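Local structure of CocE/NonD family hydrolase (Staphylococcus aureus subsp. aureus COL, 3III) at residues A21-I26 with I39-G44; L94-T99 with E299-Y304; G207-G212 with H533-N538; E289-V294 with T330-Y335. The protein is a CocE/NonD family hydrolase that probably cleaves ester or amide bonds with an alpha/beta-hydrolase domain related to that of X-Pro dipeptidyl-peptidases. All coordinates share one frame; numbering follows the deposited sequence.

Contact 1: residues A21-I26 with I39-G44; sequences AGINHI and IMEKDG
Residues Gly22 to Ile26 run antiparallel to Ile39 to Lys42, with the strand axes 4.5 Å apart at closest approach and 150° between their directions. They form a beta hairpin at the edge of the mixed sheet. Gly22 with Lys42 and Asn24 with Met40 are hydrogen-bonded pairs, while Ile23 with Glu41 and His25 with Ile39 are non-hydrogen-bonded pairs. Ile23, His25, Ile39 and Glu41 share one face. Ile23 and Ile39 lie side by side and touch through CG2, and Ile23 CG1 packs against Glu41 CG. Ile39 CG1 sits over one face of the His25 ring, 4.0 Å from its centroid, in a CH-pi contact. On the other face of the sheet, Ile26 CD1 packs against CB of Met40, a selenomethionine. The extended Met40 chain touches Asn57 and Phe59 of strand 53-60. Glu41 turns its carboxylate to Arg60, and Asp43 forms salt bridges with Lys78 and Lys130. Asn24 ND2 bonds Lys20 O. With CG beside its own backbone N (chi1 -61°), Asn24 can also bring ND2 to the carbonyl that its N already bonds. Asn24 N at 2.7 Å and ND2 at 3.2 Å reach Met40 O from opposite faces of its plane.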
loop_
_atom_site.group_PDB
_atom_site.type_symbol
_atom_site.label_atom_id
_atom_site.label_comp_id
_atom_site.label_asym_id
_atom_site.label_seq_id
_atom_site.Cartn_x
_atom_site.Cartn_y
_atom_site.Cartn_z
ATOM N N ALA A 21 25.758 -7.789 21.554
ATOM C CA ALA A 21 25.956 -8.714 20.435
ATOM C C ALA A 21 26.122 -10.118 20.957
ATOM O O ALA A 21 26.637 -10.315 22.035
ATOM C CB ALA A 21 27.132 -8.323 19.605
ATOM N N GLY A 22 25.654 -11.091 20.181
ATOM C CA GLY A 22 25.804 -12.491 20.549
ATOM C C GLY A 22 24.503 -13.110 21.003
ATOM O O GLY A 22 23.406 -12.579 20.766
ATOM N N ILE A 23 24.634 -14.274 21.637
ATOM C CA ILE A 23 23.477 -15.043 22.093
ATOM C C ILE A 23 23.057 -14.553 23.458
ATOM O O ILE A 23 23.859 -14.525 24.359
ATOM C CB ILE A 23 23.810 -16.520 22.203
ATOM C CG1 ILE A 23 24.188 -17.099 20.824
ATOM C CG2 ILE A 23 22.628 -17.260 22.805
ATOM C CD1 ILE A 23 25.032 -18.445 20.927
ATOM N N ASN A 24 21.804 -14.161 23.599
ATOM C CA ASN A 24 21.263 -13.621 24.828
ATOM C C ASN A 24 20.021 -14.411 25.239
ATOM O O ASN A 24 19.219 -14.811 24.380
ATOM C CB ASN A 24 20.831 -12.165 24.610
ATOM C CG ASN A 24 21.983 -11.280 24.218
ATOM O OD1 ASN A 24 22.756 -10.905 25.085
ATOM N ND2 ASN A 24 22.093 -10.918 22.926
ATOM N N HIS A 25 19.874 -14.634 26.540
ATOM C CA HIS A 25 18.600 -15.085 27.072
ATOM C C HIS A 25 17.869 -13.882 27.544
ATOM O O HIS A 25 18.371 -13.157 28.393
ATOM C CB HIS A 25 18.811 -16.066 28.181
ATOM C CG HIS A 25 19.408 -17.341 27.710
ATOM N ND1 HIS A 25 18.651 -18.451 27.409
ATOM C CD2 HIS A 25 20.698 -17.682 27.465
ATOM C CE1 HIS A 25 19.447 -19.432 27.011
ATOM N NE2 HIS A 25 20.694 -18.993 27.041
ATOM N N ILE A 26 16.712 -13.621 26.955
ATOM C CA ILE A 26 15.967 -12.426 27.246
ATOM C C ILE A 26 14.549 -12.787 27.683
ATOM O O ILE A 26 14.123 -13.934 27.537
ATOM C CB ILE A 26 15.943 -11.488 26.019
ATOM C CG1 ILE A 26 15.070 -12.071 24.926
ATOM C CG2 ILE A 26 17.388 -11.262 25.521
ATOM C CD1 ILE A 26 14.580 -11.055 23.869
ATOM N N ILE A 39 15.480 -16.854 23.489
ATOM C CA ILE A 39 16.808 -16.467 23.071
ATOM C C ILE A 39 16.740 -15.385 22.005
ATOM O O ILE A 39 15.927 -15.438 21.093
ATOM C CB ILE A 39 17.580 -17.680 22.545
ATOM C CG1 ILE A 39 17.982 -18.583 23.711
ATOM C CG2 ILE A 39 18.776 -17.243 21.703
ATOM C CD1 ILE A 39 18.584 -19.941 23.271
HETATM N N MSE A 40 17.567 -14.356 22.148
HETATM C CA MSE A 40 17.830 -13.418 21.076
HETATM C C MSE A 40 19.336 -13.421 20.750
HETATM O O MSE A 40 20.201 -13.144 21.632
HETATM C CB MSE A 40 17.367 -12.014 21.473
HETATM C CG MSE A 40 17.576 -10.988 20.352
HETATM SE SE MSE A 40 17.570 -9.168 21.081
HETATM C CE MSE A 40 17.669 -8.185 19.365
ATOM N N GLU A 41 19.650 -13.762 19.510
ATOM C CA GLU A 41 21.001 -13.629 18.979
ATOM C C GLU A 41 21.023 -12.301 18.284
ATOM O O GLU A 41 20.230 -12.042 17.370
ATOM C CB GLU A 41 21.348 -14.765 17.987
ATOM C CG GLU A 41 21.148 -16.130 18.561
ATOM C CD GLU A 41 21.723 -17.291 17.702
ATOM O OE1 GLU A 41 22.624 -17.063 16.851
ATOM O OE2 GLU A 41 21.266 -18.431 17.939
ATOM N N LYS A 42 21.853 -11.405 18.787
ATOM C CA LYS A 42 21.922 -10.076 18.257
ATOM C C LYS A 42 23.186 -9.884 17.417
ATOM O O LYS A 42 24.310 -10.269 17.831
ATOM C CB LYS A 42 21.890 -9.072 19.398
ATOM C CG LYS A 42 21.906 -7.647 18.947
ATOM C CD LYS A 42 21.768 -6.677 20.092
ATOM C CE LYS A 42 21.921 -5.272 19.530
ATOM N NZ LYS A 42 21.686 -4.271 20.562
ATOM N N ASP A 43 23.003 -9.230 16.276
ATOM C CA ASP A 43 24.108 -8.921 15.368
ATOM C C ASP A 43 24.789 -10.103 14.718
ATOM O O ASP A 43 25.949 -9.982 14.375
ATOM C CB ASP A 43 25.202 -8.073 16.028
ATOM C CG ASP A 43 24.776 -6.636 16.257
ATOM O OD1 ASP A 43 23.843 -6.132 15.565
ATOM O OD2 ASP A 43 25.419 -5.983 17.115
ATOM N N GLY A 44 24.092 -11.202 14.504
ATOM C CA GLY A 44 24.572 -12.217 13.562
ATOM C C GLY A 44 24.714 -11.658 12.157
ATOM O O GLY A 44 24.099 -10.647 11.835
#

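Contact 2: residues L94-T99 with E299-Y304; sequences LGTIPT and EWESYY
Glu301 holds CG anti to its backbone N (chi1 172°), and its extended chain carries the carboxylate up to the backbone of Gly95 and Thr96. Thr99 has OG1 between the backbone N and the carbonyl carbon (chi1 76°), with CG2 beside the N and turned onto the Tyr304 ring. Thr96 N donates to Glu301 OE1 at 2.8 Å, using the anti lone pair of that oxygen. Gly95 has no CB, and its CA comes within 3.1 Å of the same OE1. The other oxygen, OE2, bonds Tyr342 OH, so both carboxylate oxygens are held. Thr99 CG2 stands 3.5 Å above the centre of the Tyr304 ring, a CH-pi contact almost straight down the ring normal. Tyr303 CD2 lies over the opposite face, and Tyr304 OH bonds Ser107 O.

In this alpha/beta-hydrolase domain, an irregular loop is laid across one side of the short helix 299-304, which follows sheet strand 290-295. Three waters fill in the polar seam. One joins Leu94 O to Glu301 N, the second joins Thr96 O to Glu301 O, and the third joins Pro98 O to Tyr304 O. Beside this row of waters, Ile97 reaches two aromatic residues: CD1 meets Trp300 CB, while CG2 touches Tyr304 CD2 at 3.7 Å. Leu94 CD2 approaches the Trp300 indole obliquely, 3.8 Å from CZ3. A bound palmitic acid also touches Trp300, and the His446 ring meets the indole with its plane turned by only about 10°.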
loop_
_atom_site.group_PDB
_atom_site.type_symbol
_atom_site.label_atom_id
_atom_site.label_comp_id
_atom_site.label_asym_id
_atom_site.label_seq_id
_atom_site.Cartn_x
_atom_site.Cartn_y
_atom_site.Cartn_z
ATOM N N LEU A 94 -2.650 7.698 14.287
ATOM C CA LEU A 94 -2.006 6.393 14.017
ATOM C C LEU A 94 -2.773 5.181 14.498
ATOM O O LEU A 94 -2.546 4.074 13.997
ATOM C CB LEU A 94 -0.592 6.321 14.598
ATOM C CG LEU A 94 0.517 6.879 13.722
ATOM C CD1 LEU A 94 1.817 6.822 14.538
ATOM C CD2 LEU A 94 0.615 6.101 12.391
ATOM N N GLY A 95 -3.654 5.388 15.475
ATOM C CA GLY A 95 -4.494 4.330 15.964
ATOM C C GLY A 95 -3.829 3.552 17.103
ATOM O O GLY A 95 -2.820 3.994 17.654
ATOM N N THR A 96 -4.371 2.395 17.411
ATOM C CA THR A 96 -3.847 1.614 18.537
ATOM C C THR A 96 -2.967 0.514 18.068
ATOM O O THR A 96 -3.397 -0.391 17.336
ATOM C CB THR A 96 -4.994 1.048 19.349
ATOM O OG1 THR A 96 -5.760 2.181 19.826
ATOM C CG2 THR A 96 -4.420 0.171 20.550
ATOM N N ILE A 97 -1.714 0.575 18.510
ATOM C CA ILE A 97 -0.659 -0.267 17.928
ATOM C C ILE A 97 0.088 -0.986 19.075
ATOM O O ILE A 97 1.084 -0.503 19.561
ATOM C CB ILE A 97 0.301 0.544 17.105
ATOM C CG1 ILE A 97 -0.410 1.321 15.969
ATOM C CG2 ILE A 97 1.386 -0.354 16.432
ATOM C CD1 ILE A 97 0.593 2.262 15.209
ATOM N N PRO A 98 -0.431 -2.127 19.530
ATOM C CA PRO A 98 0.214 -2.782 20.663
ATOM C C PRO A 98 1.309 -3.759 20.215
ATOM O O PRO A 98 1.027 -4.691 19.455
ATOM C CB PRO A 98 -0.934 -3.532 21.299
ATOM C CG PRO A 98 -1.840 -3.865 20.172
ATOM C CD PRO A 98 -1.751 -2.713 19.250
ATOM N N THR A 99 2.535 -3.539 20.679
ATOM C CA THR A 99 3.618 -4.475 20.366
ATOM C C THR A 99 4.553 -4.575 21.561
ATOM O O THR A 99 4.524 -3.705 22.456
ATOM C CB THR A 99 4.429 -4.087 19.121
ATOM O OG1 THR A 99 5.305 -3.001 19.474
ATOM C CG2 THR A 99 3.584 -3.718 17.976
ATOM N N GLU A 299 -3.565 1.295 9.213
ATOM C CA GLU A 299 -2.569 0.348 8.665
ATOM C C GLU A 299 -1.893 -0.568 9.675
ATOM O O GLU A 299 -2.143 -1.795 9.671
ATOM C CB GLU A 299 -1.535 1.131 7.844
ATOM C CG GLU A 299 -0.338 0.385 7.248
ATOM C CD GLU A 299 0.628 1.335 6.552
ATOM O OE1 GLU A 299 0.255 2.518 6.381
ATOM O OE2 GLU A 299 1.763 0.971 6.188
ATOM N N TRP A 300 -1.040 0.005 10.516
ATOM C CA TRP A 300 -0.316 -0.778 11.526
ATOM C C TRP A 300 -1.293 -1.258 12.607
ATOM O O TRP A 300 -1.141 -2.356 13.145
ATOM C CB TRP A 300 0.845 0.009 12.155
ATOM C CG TRP A 300 1.935 0.330 11.173
ATOM C CD1 TRP A 300 2.927 -0.513 10.729
ATOM C CD2 TRP A 300 2.127 1.564 10.482
ATOM N NE1 TRP A 300 3.719 0.128 9.812
ATOM C CE2 TRP A 300 3.237 1.393 9.620
ATOM C CE3 TRP A 300 1.454 2.797 10.496
ATOM C CZ2 TRP A 300 3.731 2.412 8.821
ATOM C CZ3 TRP A 300 1.914 3.808 9.691
ATOM C CH2 TRP A 300 3.039 3.610 8.835
ATOM N N GLU A 301 -2.304 -0.460 12.934
ATOM C CA GLU A 301 -3.330 -0.910 13.874
ATOM C C GLU A 301 -3.982 -2.255 13.451
ATOM O O GLU A 301 -4.109 -3.197 14.250
ATOM C CB GLU A 301 -4.363 0.185 14.073
ATOM C CG GLU A 301 -5.619 -0.277 14.903
ATOM C CD GLU A 301 -6.657 0.816 14.914
ATOM O OE1 GLU A 301 -6.400 1.877 15.596
ATOM O OE2 GLU A 301 -7.699 0.630 14.263
ATOM N N SER A 302 -4.328 -2.383 12.174
ATOM C CA SER A 302 -4.978 -3.558 11.716
ATOM C C SER A 302 -3.990 -4.769 11.664
ATOM O O SER A 302 -4.407 -5.894 11.954
ATOM C CB SER A 302 -5.638 -3.368 10.360
ATOM O OG SER A 302 -6.634 -2.341 10.330
ATOM N N TYR A 303 -2.720 -4.526 11.316
ATOM C CA TYR A 303 -1.719 -5.567 11.254
ATOM C C TYR A 303 -1.549 -6.271 12.595
ATOM O O TYR A 303 -1.528 -7.508 12.684
ATOM C CB TYR A 303 -0.388 -4.980 10.812
ATOM C CG TYR A 303 0.721 -5.978 10.776
ATOM C CD1 TYR A 303 0.716 -6.978 9.834
ATOM C CD2 TYR A 303 1.814 -5.871 11.640
ATOM C CE1 TYR A 303 1.741 -7.893 9.772
ATOM C CE2 TYR A 303 2.849 -6.796 11.609
ATOM C CZ TYR A 303 2.789 -7.818 10.651
ATOM O OH TYR A 303 3.810 -8.712 10.532
ATOM N N TYR A 304 -1.507 -5.463 13.655
ATOM C CA TYR A 304 -1.218 -5.935 15.006
ATOM C C TYR A 304 -2.458 -6.288 15.789
ATOM O O TYR A 304 -2.351 -6.791 16.887
ATOM C CB TYR A 304 -0.453 -4.842 15.764
ATOM C CG TYR A 304 0.986 -4.728 15.293
ATOM C CD1 TYR A 304 1.855 -5.783 15.416
ATOM C CD2 TYR A 304 1.442 -3.565 14.693
ATOM C CE1 TYR A 304 3.189 -5.705 14.932
ATOM C CE2 TYR A 304 2.739 -3.448 14.263
ATOM C CZ TYR A 304 3.618 -4.517 14.370
ATOM O OH TYR A 304 4.899 -4.348 13.900
HETATM O O HOH W 1 -1.947 2.402 12.108
HETATM O O HOH W 2 -4.054 -2.941 16.935
HETATM O O HOH W 3 -0.035 -6.987 18.743
#

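Contact 3: residues G207-G212 with H533-N538; sequences GIPDTG and HEETVN
The two mostly irregular segments come nearest in their backbones at Asp210 and His533, CA to CA 5.3 Å. The contact joins the alpha/beta-hydrolase domain to the C-terminal non-catalytic beta domain, just where an Asx turn at Asp210 leads into helix 213-224. Thr211 carries the polar link. Its OG1 lies between the backbone N and the carbonyl carbon (chi1 63°) and accepts Glu534 N at 3.0 Å in a nearly straight bond. Its CG2 methyl rests against Glu535, 3.8 Å from CD. That carboxylate is itself held by a salt bridge to Arg215, on the helix that begins here. The His533 ring meets the other segment mainly through CD2. This atom lies 3.5 Å from Pro209 O, which approaches the ring obliquely, and Ile208 O lies at the ring edge. Ile208 crosses His533 at about a right angle, with CG2 3.8 Å from CD2. Both ring nitrogens have partners farther out: ND1 bonds Glu517 and NE2 bonds His205, which fixes the rotation of the ring. Asp210 OD1 takes Glu532 N as well as Gly212 N, the latter at 2.7 Å from above the carboxylate plane, 44° out of it.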
loop_
_atom_site.group_PDB
_atom_site.type_symbol
_atom_site.label_atom_id
_atom_site.label_comp_id
_atom_site.label_asym_id
_atom_site.label_seq_id
_atom_site.Cartn_x
_atom_site.Cartn_y
_atom_site.Cartn_z
ATOM N N GLY A 207 1.612 10.190 -13.372
ATOM C CA GLY A 207 2.617 11.040 -13.978
ATOM C C GLY A 207 2.931 12.339 -13.226
ATOM O O GLY A 207 3.866 13.076 -13.620
ATOM N N ILE A 208 2.161 12.672 -12.185
ATOM C CA ILE A 208 2.398 13.947 -11.443
ATOM C C ILE A 208 3.337 13.574 -10.272
ATOM O O ILE A 208 2.948 12.744 -9.441
ATOM C CB ILE A 208 1.081 14.549 -10.862
ATOM C CG1 ILE A 208 -0.024 14.641 -11.915
ATOM C CG2 ILE A 208 1.335 15.946 -10.186
ATOM C CD1 ILE A 208 -1.432 15.102 -11.322
ATOM N N PRO A 209 4.517 14.219 -10.146
ATOM C CA PRO A 209 5.469 13.865 -9.106
ATOM C C PRO A 209 4.981 14.136 -7.692
ATOM O O PRO A 209 4.396 15.180 -7.428
ATOM C CB PRO A 209 6.713 14.686 -9.426
ATOM C CG PRO A 209 6.272 15.734 -10.307
ATOM C CD PRO A 209 4.960 15.358 -10.942
ATOM N N ASP A 210 5.205 13.175 -6.807
ATOM C CA ASP A 210 4.880 13.332 -5.399
ATOM C C ASP A 210 5.995 14.183 -4.804
ATOM O O ASP A 210 7.148 13.762 -4.718
ATOM C CB ASP A 210 4.788 12.012 -4.706
ATOM C CG ASP A 210 4.464 12.139 -3.167
ATOM O OD1 ASP A 210 4.221 13.272 -2.694
ATOM O OD2 ASP A 210 4.563 11.106 -2.431
ATOM N N THR A 211 5.639 15.362 -4.358
ATOM C CA THR A 211 6.590 16.277 -3.732
ATOM C C THR A 211 6.516 16.204 -2.183
ATOM O O THR A 211 7.242 16.926 -1.438
ATOM C CB THR A 211 6.313 17.684 -4.176
ATOM O OG1 THR A 211 5.005 18.084 -3.740
ATOM C CG2 THR A 211 6.468 17.799 -5.685
ATOM N N GLY A 212 5.663 15.324 -1.705
ATOM C CA GLY A 212 5.488 15.147 -0.287
ATOM C C GLY A 212 6.094 13.884 0.247
ATOM O O GLY A 212 7.340 13.768 0.317
ATOM N N HIS A 533 1.556 17.466 -4.247
ATOM C CA HIS A 533 1.833 17.627 -5.662
ATOM C C HIS A 533 2.036 19.108 -5.977
ATOM O O HIS A 533 1.228 19.726 -6.651
ATOM C CB HIS A 533 0.691 16.966 -6.496
ATOM C CG HIS A 533 0.488 15.503 -6.186
ATOM N ND1 HIS A 533 -0.435 15.060 -5.258
ATOM C CD2 HIS A 533 1.077 14.396 -6.676
ATOM C CE1 HIS A 533 -0.377 13.747 -5.172
ATOM N NE2 HIS A 533 0.539 13.317 -6.012
ATOM N N GLU A 534 3.108 19.674 -5.451
ATOM C CA GLU A 534 3.330 21.106 -5.546
ATOM C C GLU A 534 4.106 21.518 -6.799
ATOM O O GLU A 534 4.341 22.707 -7.011
ATOM C CB GLU A 534 4.063 21.613 -4.308
ATOM C CG GLU A 534 3.323 21.370 -3.005
ATOM C CD GLU A 534 2.252 22.365 -2.727
ATOM O OE1 GLU A 534 2.466 23.588 -2.853
ATOM O OE2 GLU A 534 1.168 21.922 -2.354
ATOM N N GLU A 535 4.550 20.548 -7.603
ATOM C CA GLU A 535 5.183 20.867 -8.876
ATOM C C GLU A 535 4.218 20.527 -10.009
ATOM O O GLU A 535 4.134 19.371 -10.437
ATOM C CB GLU A 535 6.535 20.129 -9.014
ATOM C CG GLU A 535 7.576 20.732 -8.092
ATOM C CD GLU A 535 8.819 19.866 -7.890
ATOM O OE1 GLU A 535 9.017 18.864 -8.611
ATOM O OE2 GLU A 535 9.616 20.203 -6.992
ATOM N N THR A 536 3.486 21.545 -10.455
ATOM C CA THR A 536 2.337 21.384 -11.357
ATOM C C THR A 536 2.627 22.052 -12.708
ATOM O O THR A 536 3.337 23.049 -12.752
ATOM C CB THR A 536 1.036 22.032 -10.748
ATOM O OG1 THR A 536 -0.064 21.752 -11.594
ATOM C CG2 THR A 536 1.182 23.552 -10.660
ATOM N N VAL A 537 2.039 21.508 -13.784
ATOM C CA VAL A 537 2.004 22.135 -15.145
ATOM C C VAL A 537 0.808 23.060 -15.382
ATOM O O VAL A 537 0.698 23.686 -16.434
ATOM C CB VAL A 537 1.918 21.051 -16.270
ATOM C CG1 VAL A 537 3.151 20.159 -16.288
ATOM C CG2 VAL A 537 0.609 20.194 -16.112
ATOM N N ASN A 538 -0.087 23.149 -14.409
ATOM C CA ASN A 538 -1.298 23.943 -14.518
ATOM C C ASN A 538 -1.121 25.455 -14.654
ATOM O O ASN A 538 -0.379 26.100 -13.918
ATOM C CB ASN A 538 -2.252 23.648 -13.357
ATOM C CG ASN A 538 -2.919 22.304 -13.502
ATOM O OD1 ASN A 538 -2.979 21.775 -14.603
ATOM N ND2 ASN A 538 -3.416 21.736 -12.408
#

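Contact 4: residues E289-V294 with T330-Y335; sequences EKWLYV and TPHVIY
Trp291 and His332 meet ring to ring in an offset stack, the five-membered ring of the indole and the imidazole having centroids 4.5 Å apart and planes at 26°. His332 ND1 lies over the indole face, toward its rim. Each ring is also pinned by a hydrogen bond to the opposite backbone. His332 ND1 donates to Lys290 O at 2.8 Å. Trp291 NE1 donates to Thr330 O at 2.9 Å; the acceptor lies in the indole plane, but the donor stands 42° above the carbonyl plane. Pro331 O is also at the indole edge, 3.3 Å from CD1.

From Val333 on, the second segment pairs in parallel with strand 290-294. Leu292 N bonds His332 O, Ile334 N bonds Leu292 O, and Val294 N bonds Ile334 O, the last at 2.7 Å. A water joins Leu292 O to Pro331 O where the pairing begins. Ile334 CG2 meets the edge of the Tyr293 ring at CD1, 3.8 Å away. On the other face Leu292 and Val333 lie side by side, and Val294 CB touches Tyr335 CB.

The two strands are the ends of a beta-alpha-beta crossover. Helix 306-319 packs on the face of Trp291, Tyr293 and Ile334, with Arg311 in a cation-pi contact with Tyr293. Strand 262-267 flanks 290-295, and strand 343-349 flanks 333-338 on the far side as the outermost strand of the sheet.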
loop_
_atom_site.group_PDB
_atom_site.type_symbol
_atom_site.label_atom_id
_atom_site.label_comp_id
_atom_site.label_asym_id
_atom_site.label_seq_id
_atom_site.Cartn_x
_atom_site.Cartn_y
_atom_site.Cartn_z
ATOM N N GLU A 289 -2.296 -20.708 -4.623
ATOM C CA GLU A 289 -2.907 -20.641 -3.302
ATOM C C GLU A 289 -2.712 -19.194 -2.814
ATOM O O GLU A 289 -1.627 -18.843 -2.367
ATOM C CB GLU A 289 -2.205 -21.632 -2.369
ATOM C CG GLU A 289 -2.281 -23.093 -2.857
ATOM C CD GLU A 289 -1.579 -24.107 -1.929
ATOM O OE1 GLU A 289 -0.351 -24.346 -2.034
ATOM O OE2 GLU A 289 -2.259 -24.705 -1.123
ATOM N N LYS A 290 -3.728 -18.358 -2.984
ATOM C CA LYS A 290 -3.631 -16.962 -2.608
ATOM C C LYS A 290 -4.945 -16.432 -2.041
ATOM O O LYS A 290 -6.028 -16.855 -2.462
ATOM C CB LYS A 290 -3.140 -16.143 -3.783
ATOM C CG LYS A 290 -3.997 -16.191 -5.042
ATOM C CD LYS A 290 -3.512 -15.116 -6.063
ATOM C CE LYS A 290 -4.301 -15.160 -7.337
ATOM N NZ LYS A 290 -3.754 -14.206 -8.419
ATOM N N TRP A 291 -4.815 -15.525 -1.074
ATOM C CA TRP A 291 -5.944 -14.922 -0.378
ATOM C C TRP A 291 -5.719 -13.447 -0.236
ATOM O O TRP A 291 -4.583 -12.992 -0.081
ATOM C CB TRP A 291 -6.088 -15.552 1.024
ATOM C CG TRP A 291 -6.562 -16.977 0.945
ATOM C CD1 TRP A 291 -7.858 -17.422 1.032
ATOM C CD2 TRP A 291 -5.759 -18.144 0.727
ATOM N NE1 TRP A 291 -7.899 -18.775 0.860
ATOM C CE2 TRP A 291 -6.626 -19.240 0.656
ATOM C CE3 TRP A 291 -4.389 -18.360 0.553
ATOM C CZ2 TRP A 291 -6.171 -20.556 0.468
ATOM C CZ3 TRP A 291 -3.940 -19.701 0.364
ATOM C CH2 TRP A 291 -4.829 -20.751 0.315
ATOM N N LEU A 292 -6.805 -12.702 -0.184
ATOM C CA LEU A 292 -6.741 -11.265 -0.017
ATOM C C LEU A 292 -7.674 -10.836 1.115
ATOM O O LEU A 292 -8.842 -11.289 1.202
ATOM C CB LEU A 292 -7.172 -10.588 -1.343
ATOM C CG LEU A 292 -7.400 -9.085 -1.357
ATOM C CD1 LEU A 292 -6.083 -8.393 -1.101
ATOM C CD2 LEU A 292 -8.040 -8.626 -2.742
ATOM N N TYR A 293 -7.182 -9.958 1.974
ATOM C CA TYR A 293 -8.010 -9.365 3.026
ATOM C C TYR A 293 -7.967 -7.841 2.842
ATOM O O TYR A 293 -6.875 -7.271 2.796
ATOM C CB TYR A 293 -7.423 -9.736 4.369
ATOM C CG TYR A 293 -8.038 -9.059 5.566
ATOM C CD1 TYR A 293 -9.311 -9.360 5.964
ATOM C CD2 TYR A 293 -7.335 -8.090 6.271
ATOM C CE1 TYR A 293 -9.909 -8.689 7.038
ATOM C CE2 TYR A 293 -7.891 -7.452 7.368
ATOM C CZ TYR A 293 -9.159 -7.747 7.748
ATOM O OH TYR A 293 -9.711 -7.062 8.787
ATOM N N VAL A 294 -9.131 -7.205 2.733
ATOM C CA VAL A 294 -9.244 -5.747 2.553
ATOM C C VAL A 294 -10.041 -5.114 3.670
ATOM O O VAL A 294 -11.192 -5.471 3.907
ATOM C CB VAL A 294 -9.837 -5.339 1.212
ATOM C CG1 VAL A 294 -9.586 -3.839 0.917
ATOM C CG2 VAL A 294 -9.279 -6.209 0.017
ATOM N N THR A 330 -10.874 -20.640 3.993
ATOM C CA THR A 330 -10.963 -19.206 3.920
ATOM C C THR A 330 -11.368 -18.775 2.514
ATOM O O THR A 330 -10.722 -19.174 1.524
ATOM C CB THR A 330 -9.587 -18.538 4.304
ATOM O OG1 THR A 330 -9.130 -19.044 5.576
ATOM C CG2 THR A 330 -9.678 -16.993 4.356
ATOM N N PRO A 331 -12.407 -17.922 2.408
ATOM C CA PRO A 331 -12.759 -17.361 1.117
ATOM C C PRO A 331 -11.572 -16.602 0.509
ATOM O O PRO A 331 -10.803 -15.957 1.246
ATOM C CB PRO A 331 -13.902 -16.392 1.440
ATOM C CG PRO A 331 -14.446 -16.789 2.725
ATOM C CD PRO A 331 -13.277 -17.431 3.500
ATOM N N HIS A 332 -11.403 -16.650 -0.816
ATOM C CA HIS A 332 -10.194 -16.007 -1.393
ATOM C C HIS A 332 -10.142 -14.499 -1.220
ATOM O O HIS A 332 -9.087 -13.908 -1.260
ATOM C CB HIS A 332 -10.010 -16.442 -2.845
ATOM C CG HIS A 332 -9.627 -17.877 -2.936
ATOM N ND1 HIS A 332 -8.392 -18.325 -2.518
ATOM C CD2 HIS A 332 -10.341 -18.979 -3.269
ATOM C CE1 HIS A 332 -8.370 -19.649 -2.574
ATOM N NE2 HIS A 332 -9.541 -20.068 -3.037
ATOM N N VAL A 333 -11.285 -13.861 -1.046
ATOM C CA VAL A 333 -11.297 -12.422 -0.768
ATOM C C VAL A 333 -12.246 -12.115 0.399
ATOM O O VAL A 333 -13.419 -12.535 0.380
ATOM C CB VAL A 333 -11.776 -11.578 -2.002
ATOM C CG1 VAL A 333 -11.696 -10.061 -1.652
ATOM C CG2 VAL A 333 -10.958 -11.880 -3.259
ATOM N N ILE A 334 -11.757 -11.382 1.376
ATOM C CA ILE A 334 -12.587 -10.883 2.435
ATOM C C ILE A 334 -12.391 -9.354 2.352
ATOM O O ILE A 334 -11.255 -8.870 2.350
ATOM C CB ILE A 334 -12.127 -11.448 3.740
ATOM C CG1 ILE A 334 -12.436 -12.976 3.874
ATOM C CG2 ILE A 334 -12.698 -10.627 4.920
ATOM C CD1 ILE A 334 -11.893 -13.602 5.177
ATOM N N TYR A 335 -13.494 -8.609 2.310
ATOM C CA TYR A 335 -13.409 -7.159 2.156
ATOM C C TYR A 335 -14.418 -6.404 2.973
ATOM O O TYR A 335 -15.549 -6.868 3.157
ATOM C CB TYR A 335 -13.560 -6.779 0.659
ATOM C CG TYR A 335 -14.870 -7.184 0.054
ATOM C CD1 TYR A 335 -15.934 -6.290 -0.043
ATOM C CD2 TYR A 335 -15.070 -8.476 -0.399
ATOM C CE1 TYR A 335 -17.135 -6.650 -0.560
ATOM C CE2 TYR A 335 -16.309 -8.861 -0.908
ATOM C CZ TYR A 335 -17.332 -7.927 -1.020
ATOM O OH TYR A 335 -18.568 -8.312 -1.521
HETATM O O HOH W 4 -9.177 -13.863 2.450
#

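How the contacts relate
From the N terminus, contact 1 closes first, as a short hairpin within the edge of the mixed sheet. Contact 2 opens next at 94-99, followed by contact 3 at 207-212 and contact 4 at 289-294. Contact 2 then closes at 299-304, so it crosses both contact 3 and contact 4, and it brings the 94-99 loop onto helix 299-304. Contact 4 closes at 330-335, pairing neighbouring strands of the sheet that holds contact 1, the two centres about 37 Å apart. Contact 3 closes only at 533-538, which leaves contact 4 nested inside its loop. Of the four, contact 3 alone links the two domains.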